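Local coordinates for histidine--tRNA ligase (Thermus thermophilus, PDB 1H4V), which catalyses the ATP-dependent attachment of L-histidine to tRNA(His), releasing AMP and diphosphate, and works as a homodimeric class II aminoacyl-tRNA synthetase, at residues H20-A25 and G322-K327; Y148-E153 and F305-E310; P353-E358 and G414-A419. All blocks are in the same frame, centred on the assembly; numbering follows the deposited sequence.

Interaction 1. Residues H20-A25 and G322-K327; sequences HQRIVA and GLPEEK. With SO4 (sulfate ion), chain B.
Leu323 opens the contact by setting one methyl, CD1, over the face of the guanidinium of Arg22, which reaches out from helix 14-33. The methyl stands 3.5 Å above the centre of that plane, and its closest atom is NE of Arg22, at 3.5 Å from CD1. The two side chains slide past each other in opposite directions, and CD1 alone does the touching for the leucine. Leu323 also rests on Arg18 and Met19 of the same helix. Next in line, Pro324 brings its ring CD to 3.8 Å from NH2 of Arg22, approaching the guanidinium obliquely, while its carbonyl O accepts a hydrogen bond from Arg18. Further along, Glu325 forms a salt bridge with Lys15, which ties the loop to the same helix once more. A sulfate ion, probably from the crystallisation liquor, lies at the edge of the Arg22 guanidinium, near its plane. With CG anti to the carbonyl carbon (chi1 -83°), the arginine chain bends at chi2 and ends with NE and NH2 facing the sulfate. NE donates to O2 of the sulfate over 2.9 Å at 158°, and NH2 adds a weak bond to O1 at 3.3 Å. Arg18 NE also binds the anion, whose charge probably steadies the pair of arginines. This surface contact fastens an extended linker, leading from the catalytic region of a class II synthetase to its anticodon-binding domain, onto an N-terminal helix.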
# COMPACT_ATOMS: atom_id res chain seq x y z
N HIS A 20 6.52 -6.51 -7.23
CA HIS A 20 5.53 -6.59 -6.17
C HIS A 20 4.19 -6.03 -6.62
O HIS A 20 3.13 -6.58 -6.31
CB HIS A 20 5.98 -5.82 -4.92
CG HIS A 20 6.92 -6.58 -4.03
ND1 HIS A 20 6.90 -6.46 -2.66
CD2 HIS A 20 7.89 -7.47 -4.32
CE1 HIS A 20 7.82 -7.26 -2.14
NE2 HIS A 20 8.44 -7.88 -3.13
N GLN A 21 4.24 -4.91 -7.35
CA GLN A 21 3.02 -4.27 -7.82
C GLN A 21 2.30 -5.13 -8.86
O GLN A 21 1.08 -5.12 -8.92
CB GLN A 21 3.33 -2.89 -8.39
CG GLN A 21 3.99 -1.98 -7.35
CD GLN A 21 4.35 -0.61 -7.88
OE1 GLN A 21 4.93 -0.49 -8.96
NE2 GLN A 21 4.05 0.43 -7.11
N ARG A 22 3.06 -5.88 -9.66
CA ARG A 22 2.47 -6.74 -10.66
C ARG A 22 1.74 -7.88 -9.97
O ARG A 22 0.61 -8.22 -10.31
CB ARG A 22 3.54 -7.31 -11.59
CG ARG A 22 3.95 -6.39 -12.72
CD ARG A 22 4.34 -7.22 -13.93
NE ARG A 22 4.82 -6.40 -15.03
CZ ARG A 22 5.10 -6.88 -16.24
NH1 ARG A 22 4.94 -8.17 -16.48
NH2 ARG A 22 5.55 -6.07 -17.19
N ILE A 23 2.43 -8.47 -9.00
CA ILE A 23 1.88 -9.57 -8.24
C ILE A 23 0.57 -9.18 -7.59
O ILE A 23 -0.43 -9.91 -7.70
CB ILE A 23 2.90 -10.05 -7.19
CG1 ILE A 23 4.15 -10.57 -7.91
CG2 ILE A 23 2.30 -11.14 -6.33
CD1 ILE A 23 5.29 -10.94 -6.99
N VAL A 24 0.56 -8.04 -6.91
CA VAL A 24 -0.66 -7.58 -6.25
C VAL A 24 -1.73 -7.22 -7.28
O VAL A 24 -2.91 -7.54 -7.08
CB VAL A 24 -0.37 -6.37 -5.29
CG1 VAL A 24 -1.66 -5.72 -4.86
CG2 VAL A 24 0.38 -6.87 -4.05
N ALA A 25 -1.34 -6.57 -8.38
CA ALA A 25 -2.31 -6.19 -9.42
C ALA A 25 -2.96 -7.44 -10.00
O ALA A 25 -4.14 -7.43 -10.34
CB ALA A 25 -1.62 -5.40 -10.54
N GLY A 322 11.87 -12.14 -16.12
CA GLY A 322 12.54 -10.87 -16.02
C GLY A 322 11.51 -9.79 -16.27
O GLY A 322 10.43 -10.07 -16.79
N LEU A 323 11.83 -8.56 -15.91
CA LEU A 323 10.90 -7.46 -16.10
C LEU A 323 11.50 -6.49 -17.12
O LEU A 323 12.70 -6.23 -17.09
CB LEU A 323 10.69 -6.74 -14.75
CG LEU A 323 9.33 -6.17 -14.34
CD1 LEU A 323 8.24 -7.20 -14.53
CD2 LEU A 323 9.40 -5.74 -12.88
N PRO A 324 10.68 -5.97 -18.04
CA PRO A 324 11.21 -5.04 -19.03
C PRO A 324 11.82 -3.81 -18.36
O PRO A 324 11.72 -3.64 -17.14
CB PRO A 324 9.99 -4.69 -19.88
CG PRO A 324 8.86 -4.82 -18.90
CD PRO A 324 9.22 -6.09 -18.17
N GLU A 325 12.46 -2.95 -19.14
CA GLU A 325 13.08 -1.75 -18.59
C GLU A 325 12.04 -0.67 -18.31
O GLU A 325 11.00 -0.60 -18.96
CB GLU A 325 14.14 -1.21 -19.54
CG GLU A 325 15.30 -2.17 -19.81
CD GLU A 325 15.94 -2.68 -18.53
OE1 GLU A 325 16.22 -1.86 -17.63
OE2 GLU A 325 16.17 -3.91 -18.43
N GLU A 326 12.34 0.16 -17.32
CA GLU A 326 11.47 1.27 -16.92
C GLU A 326 11.27 2.15 -18.15
O GLU A 326 12.23 2.47 -18.85
CB GLU A 326 12.13 2.07 -15.80
CG GLU A 326 11.27 3.16 -15.16
CD GLU A 326 10.26 2.60 -14.17
OE1 GLU A 326 9.26 1.99 -14.61
OE2 GLU A 326 10.47 2.78 -12.95
N LYS A 327 10.03 2.54 -18.42
CA LYS A 327 9.78 3.40 -19.57
C LYS A 327 10.42 4.76 -19.34
O LYS A 327 10.55 5.21 -18.20
CB LYS A 327 8.27 3.58 -19.80
CG LYS A 327 7.94 4.06 -21.21
CD LYS A 327 6.63 4.82 -21.27
CE LYS A 327 6.75 6.17 -20.55
NZ LYS A 327 5.54 7.02 -20.72
S SO4 B . 5.33 -2.44 -15.16
O1 SO4 B . 6.25 -2.97 -16.19
O2 SO4 B . 4.43 -3.51 -14.70
O3 SO4 B . 4.52 -1.34 -15.71
O4 SO4 B . 6.12 -1.93 -14.02

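Interaction 2. Residues Y148-E153 and F305-E310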
# COMPACT_ATOMS: atom_id res chain seq x y z
N TYR A 148 -4.65 -20.97 -6.88
CA TYR A 148 -4.00 -21.62 -8.01
C TYR A 148 -3.95 -20.64 -9.19
O TYR A 148 -2.90 -20.45 -9.81
CB TYR A 148 -4.79 -22.88 -8.39
CG TYR A 148 -4.17 -23.72 -9.48
CD1 TYR A 148 -2.95 -24.36 -9.28
CD2 TYR A 148 -4.82 -23.89 -10.70
CE1 TYR A 148 -2.39 -25.16 -10.28
CE2 TYR A 148 -4.27 -24.68 -11.70
CZ TYR A 148 -3.06 -25.31 -11.48
OH TYR A 148 -2.52 -26.11 -12.47
N GLU A 149 -5.09 -20.01 -9.49
CA GLU A 149 -5.20 -19.04 -10.58
C GLU A 149 -4.31 -17.81 -10.42
O GLU A 149 -3.66 -17.40 -11.37
CB GLU A 149 -6.66 -18.58 -10.73
CG GLU A 149 -7.39 -19.23 -11.89
CD GLU A 149 -6.86 -18.77 -13.25
OE1 GLU A 149 -7.08 -17.59 -13.62
OE2 GLU A 149 -6.22 -19.59 -13.95
N CYS A 150 -4.30 -17.20 -9.24
CA CYS A 150 -3.45 -16.03 -9.02
C CYS A 150 -2.04 -16.36 -9.46
O CYS A 150 -1.41 -15.59 -10.19
CB CYS A 150 -3.40 -15.63 -7.54
SG CYS A 150 -4.87 -14.87 -6.85
N LEU A 151 -1.55 -17.52 -9.02
CA LEU A 151 -0.20 -17.96 -9.33
C LEU A 151 -0.00 -18.33 -10.79
O LEU A 151 1.03 -18.02 -11.38
CB LEU A 151 0.17 -19.15 -8.45
CG LEU A 151 0.03 -18.96 -6.93
CD1 LEU A 151 0.30 -20.29 -6.23
CD2 LEU A 151 0.98 -17.88 -6.45
N LYS A 152 -0.99 -18.98 -11.38
CA LYS A 152 -0.91 -19.37 -12.78
C LYS A 152 -0.89 -18.14 -13.67
O LYS A 152 -0.14 -18.08 -14.63
CB LYS A 152 -2.10 -20.26 -13.16
CG LYS A 152 -1.74 -21.46 -14.02
CD LYS A 152 -1.05 -22.53 -13.19
CE LYS A 152 -0.60 -23.71 -14.05
NZ LYS A 152 0.49 -23.34 -14.99
N GLU A 153 -1.72 -17.14 -13.33
CA GLU A 153 -1.79 -15.91 -14.11
C GLU A 153 -0.48 -15.13 -14.06
O GLU A 153 -0.20 -14.34 -14.95
CB GLU A 153 -2.92 -15.02 -13.59
CG GLU A 153 -4.31 -15.58 -13.84
CD GLU A 153 -4.80 -15.38 -15.26
OE1 GLU A 153 -5.72 -16.12 -15.68
OE2 GLU A 153 -4.28 -14.48 -15.97
N PHE A 305 -7.17 -18.07 2.02
CA PHE A 305 -5.75 -18.35 1.87
C PHE A 305 -4.91 -17.08 1.92
O PHE A 305 -5.43 -15.97 1.93
CB PHE A 305 -5.49 -19.05 0.52
CG PHE A 305 -5.75 -18.18 -0.68
CD1 PHE A 305 -6.92 -18.32 -1.43
CD2 PHE A 305 -4.82 -17.22 -1.08
CE1 PHE A 305 -7.15 -17.53 -2.56
CE2 PHE A 305 -5.05 -16.43 -2.21
CZ PHE A 305 -6.21 -16.58 -2.95
N ALA A 306 -3.60 -17.27 1.94
CA ALA A 306 -2.65 -16.17 1.94
C ALA A 306 -1.42 -16.68 1.22
O ALA A 306 -1.14 -17.87 1.23
CB ALA A 306 -2.29 -15.77 3.37
N PHE A 307 -0.71 -15.78 0.55
CA PHE A 307 0.56 -16.14 -0.09
C PHE A 307 1.52 -14.95 0.07
O PHE A 307 1.10 -13.80 0.11
CB PHE A 307 0.38 -16.57 -1.56
CG PHE A 307 -0.07 -15.48 -2.50
CD1 PHE A 307 0.78 -14.43 -2.83
CD2 PHE A 307 -1.31 -15.56 -3.11
CE1 PHE A 307 0.39 -13.48 -3.77
CE2 PHE A 307 -1.71 -14.62 -4.06
CZ PHE A 307 -0.86 -13.58 -4.39
N GLY A 308 2.80 -15.26 0.22
CA GLY A 308 3.79 -14.21 0.40
C GLY A 308 4.25 -13.63 -0.92
O GLY A 308 4.68 -14.35 -1.81
N VAL A 309 4.13 -12.32 -1.04
CA VAL A 309 4.55 -11.63 -2.25
C VAL A 309 6.02 -11.91 -2.54
O VAL A 309 6.38 -12.20 -3.69
CB VAL A 309 4.29 -10.11 -2.11
CG1 VAL A 309 4.80 -9.37 -3.34
CG2 VAL A 309 2.78 -9.88 -1.93
N GLU A 310 6.88 -11.83 -1.52
CA GLU A 310 8.30 -12.09 -1.71
C GLU A 310 8.56 -13.54 -2.13
O GLU A 310 9.44 -13.80 -2.94
CB GLU A 310 9.11 -11.78 -0.45
CG GLU A 310 9.22 -10.30 -0.09
CD GLU A 310 7.99 -9.77 0.64
OE1 GLU A 310 7.08 -10.58 0.96
OE2 GLU A 310 7.95 -8.54 0.91
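The side-chain torsion of Cys150 (chi1 -73°) sets SG beside its own backbone N and directs it to Phe305, while that of Phe307 (chi1 67°) swings the ring between backbone N and carbonyl carbon and brings CE2 up to CB of Cys150, in the core of the class II catalytic fold. Here helix 137-153 packs on the large mixed beta-sheet through strand 302-308. Phe305 and Phe307, two residues apart on that strand, both point toward the helix, whereas the side chain of Ala306 between them touches Gln126 and Asn128 of strand 123-132. The sulfur of Cys150 reaches the Phe305 ring obliquely, with SG 4.5 Å from CZ. No hydrogen bond crosses between the segments; the join is apolar and all three touching residues are buried. Leu147, one turn earlier on the helix, packs on both rings, and Phe305 also meets the ring of Tyr129, their planes about 30° apart. Cys150 also touches Val30 and Leu31 of helix 14-33, which places it between that helix and the sheet. The closest approach is made by carbon, with CB of Cys150 lying 4.0 Å from CE2 of Phe307.

Interaction 3. Residues P353-E358 and G414-A419; sequences PRLRAE and GYLLQA
Leu355 sends its two methyls to two neighbouring leucines of helix 412-419, Leu416 and Leu417, joining this last helix to the segment that leads into edge strand 357-359 in the alpha/beta anticodon-binding domain. The conformation of Leu355 is unusual: chi1 is -115°, away from the staggered positions; one methyl faces Leu416 and the other Leu417. CD2 of Leu355 settles on Leu416, 3.5 Å from Leu416 CB and 3.6 Å from Leu416 CD1, whereas Leu355 CD1 lies 3.4 Å from Leu417 CD2. Leu416 also packs on Leu331 and Phe380, so the leucine pair joins the apolar layer between helix and sheet. Leu417 is eclipsed rather than staggered about its first bond (chi1 -128°) and lies at the more open border of the contact. There the chain of Arg354, extended at first and bent only at chi3, lays CG and CD across Leu417 CD2. The two side chains cross at about a right angle, with Arg354 CD 3.7 Å from Leu417 CD2. No hydrogen bond spans the two segments, and the fit depends on methyl and methylene groups. Within residues 353-358 Arg356 and Glu358 form a salt bridge, Arg356 gripping one carboxylate oxygen side-on with NE and NH2. NE of Arg356 meets Glu358 OE2 nearly along its C-O axis at 3.0 Å. NH2 of Arg356 donates to the syn lone pair of Glu358 OE2 over 3.1 Å, with the oxygen 17° out of the guanidinium plane.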
# COMPACT_ATOMS: atom_id res chain seq x y z
N PRO A 353 0.62 17.10 -16.57
CA PRO A 353 1.09 15.71 -16.47
C PRO A 353 0.63 14.80 -17.61
O PRO A 353 0.85 13.59 -17.57
CB PRO A 353 0.50 15.27 -15.14
CG PRO A 353 -0.84 15.93 -15.18
CD PRO A 353 -0.50 17.33 -15.66
N ARG A 354 -0.02 15.37 -18.62
CA ARG A 354 -0.49 14.57 -19.75
C ARG A 354 0.67 13.88 -20.44
O ARG A 354 0.55 12.77 -20.95
CB ARG A 354 -1.24 15.44 -20.76
CG ARG A 354 -1.62 14.70 -22.04
CD ARG A 354 -2.48 15.55 -22.95
NE ARG A 354 -3.81 15.77 -22.39
CZ ARG A 354 -4.82 16.34 -23.04
NH1 ARG A 354 -4.65 16.77 -24.29
NH2 ARG A 354 -5.99 16.49 -22.45
N LEU A 355 1.82 14.55 -20.43
CA LEU A 355 3.01 13.99 -21.04
C LEU A 355 4.07 13.93 -19.96
O LEU A 355 4.05 14.74 -19.04
CB LEU A 355 3.48 14.90 -22.18
CG LEU A 355 3.47 14.45 -23.64
CD1 LEU A 355 2.29 13.54 -23.94
CD2 LEU A 355 3.42 15.70 -24.50
N ARG A 356 4.98 12.96 -20.04
CA ARG A 356 6.06 12.90 -19.07
C ARG A 356 7.21 13.70 -19.69
O ARG A 356 7.84 13.27 -20.66
CB ARG A 356 6.47 11.46 -18.82
CG ARG A 356 7.61 11.32 -17.82
CD ARG A 356 7.89 9.86 -17.49
NE ARG A 356 9.22 9.69 -16.91
CZ ARG A 356 9.83 8.52 -16.76
NH1 ARG A 356 9.22 7.41 -17.15
NH2 ARG A 356 11.05 8.47 -16.24
N ALA A 357 7.48 14.87 -19.13
CA ALA A 357 8.55 15.72 -19.66
C ALA A 357 9.57 16.07 -18.59
O ALA A 357 9.23 16.61 -17.54
CB ALA A 357 7.95 17.00 -20.25
N GLU A 358 10.83 15.77 -18.88
CA GLU A 358 11.91 16.05 -17.95
C GLU A 358 12.92 17.00 -18.56
O GLU A 358 12.90 17.26 -19.76
CB GLU A 358 12.57 14.75 -17.51
CG GLU A 358 11.63 13.86 -16.69
CD GLU A 358 12.21 12.50 -16.36
OE1 GLU A 358 13.31 12.46 -15.76
OE2 GLU A 358 11.57 11.48 -16.69
N GLY A 414 0.39 19.84 -28.78
CA GLY A 414 -0.36 19.20 -29.84
C GLY A 414 0.49 18.30 -30.70
O GLY A 414 0.10 17.17 -31.00
N TYR A 415 1.66 18.79 -31.10
CA TYR A 415 2.56 18.02 -31.94
C TYR A 415 2.98 16.71 -31.27
O TYR A 415 2.95 15.64 -31.89
CB TYR A 415 3.79 18.85 -32.27
CG TYR A 415 4.82 18.11 -33.08
CD1 TYR A 415 4.78 18.14 -34.48
CD2 TYR A 415 5.81 17.36 -32.45
CE1 TYR A 415 5.72 17.42 -35.24
CE2 TYR A 415 6.74 16.64 -33.19
CZ TYR A 415 6.69 16.67 -34.58
OH TYR A 415 7.63 15.96 -35.29
N LEU A 416 3.39 16.81 -30.01
CA LEU A 416 3.83 15.64 -29.25
C LEU A 416 2.71 14.63 -29.09
O LEU A 416 2.94 13.43 -29.17
CB LEU A 416 4.36 16.06 -27.88
CG LEU A 416 5.69 16.83 -27.85
CD1 LEU A 416 5.84 17.51 -26.52
CD2 LEU A 416 6.85 15.87 -28.09
N LEU A 417 1.49 15.12 -28.86
CA LEU A 417 0.34 14.25 -28.69
C LEU A 417 -0.03 13.52 -29.98
O LEU A 417 -0.39 12.35 -29.96
CB LEU A 417 -0.87 15.05 -28.18
CG LEU A 417 -1.53 14.47 -26.93
CD1 LEU A 417 -2.17 13.12 -27.24
CD2 LEU A 417 -0.49 14.33 -25.82
N GLN A 418 0.07 14.22 -31.10
CA GLN A 418 -0.23 13.63 -32.40
C GLN A 418 0.81 12.57 -32.72
O GLN A 418 0.51 11.57 -33.37
CB GLN A 418 -0.22 14.71 -33.48
CG GLN A 418 -0.22 14.19 -34.91
CD GLN A 418 -1.50 13.48 -35.29
OE1 GLN A 418 -2.60 14.05 -35.21
NE2 GLN A 418 -1.38 12.23 -35.72
N ALA A 419 2.04 12.79 -32.27
CA ALA A 419 3.13 11.86 -32.53
C ALA A 419 3.18 10.67 -31.57
O ALA A 419 3.59 9.58 -31.95
CB ALA A 419 4.46 12.61 -32.51

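Interaction 2 lies in the catalytic region; interaction 1 joins helix 14-33 of that region to the connecting loop. Their centres are 15 Å apart, and along the chain interaction 2 is nested inside interaction 1. They touch through helix 14-33: His20 and Ile23 pack on Val309, and Ile23 also on Phe307. Interaction 3 comes later, in the anticodon-binding domain, its centre about 24 Å from that of interaction 1 and about 37 Å from that of interaction 2. Interaction 1 bridges the two halves, since Lys327 O probably accepts a hydrogen bond from Arg356 NH1. All three touch the second subunit; Pro353 packs on Glu149 of that subunit, so the dimer brings the two domains together.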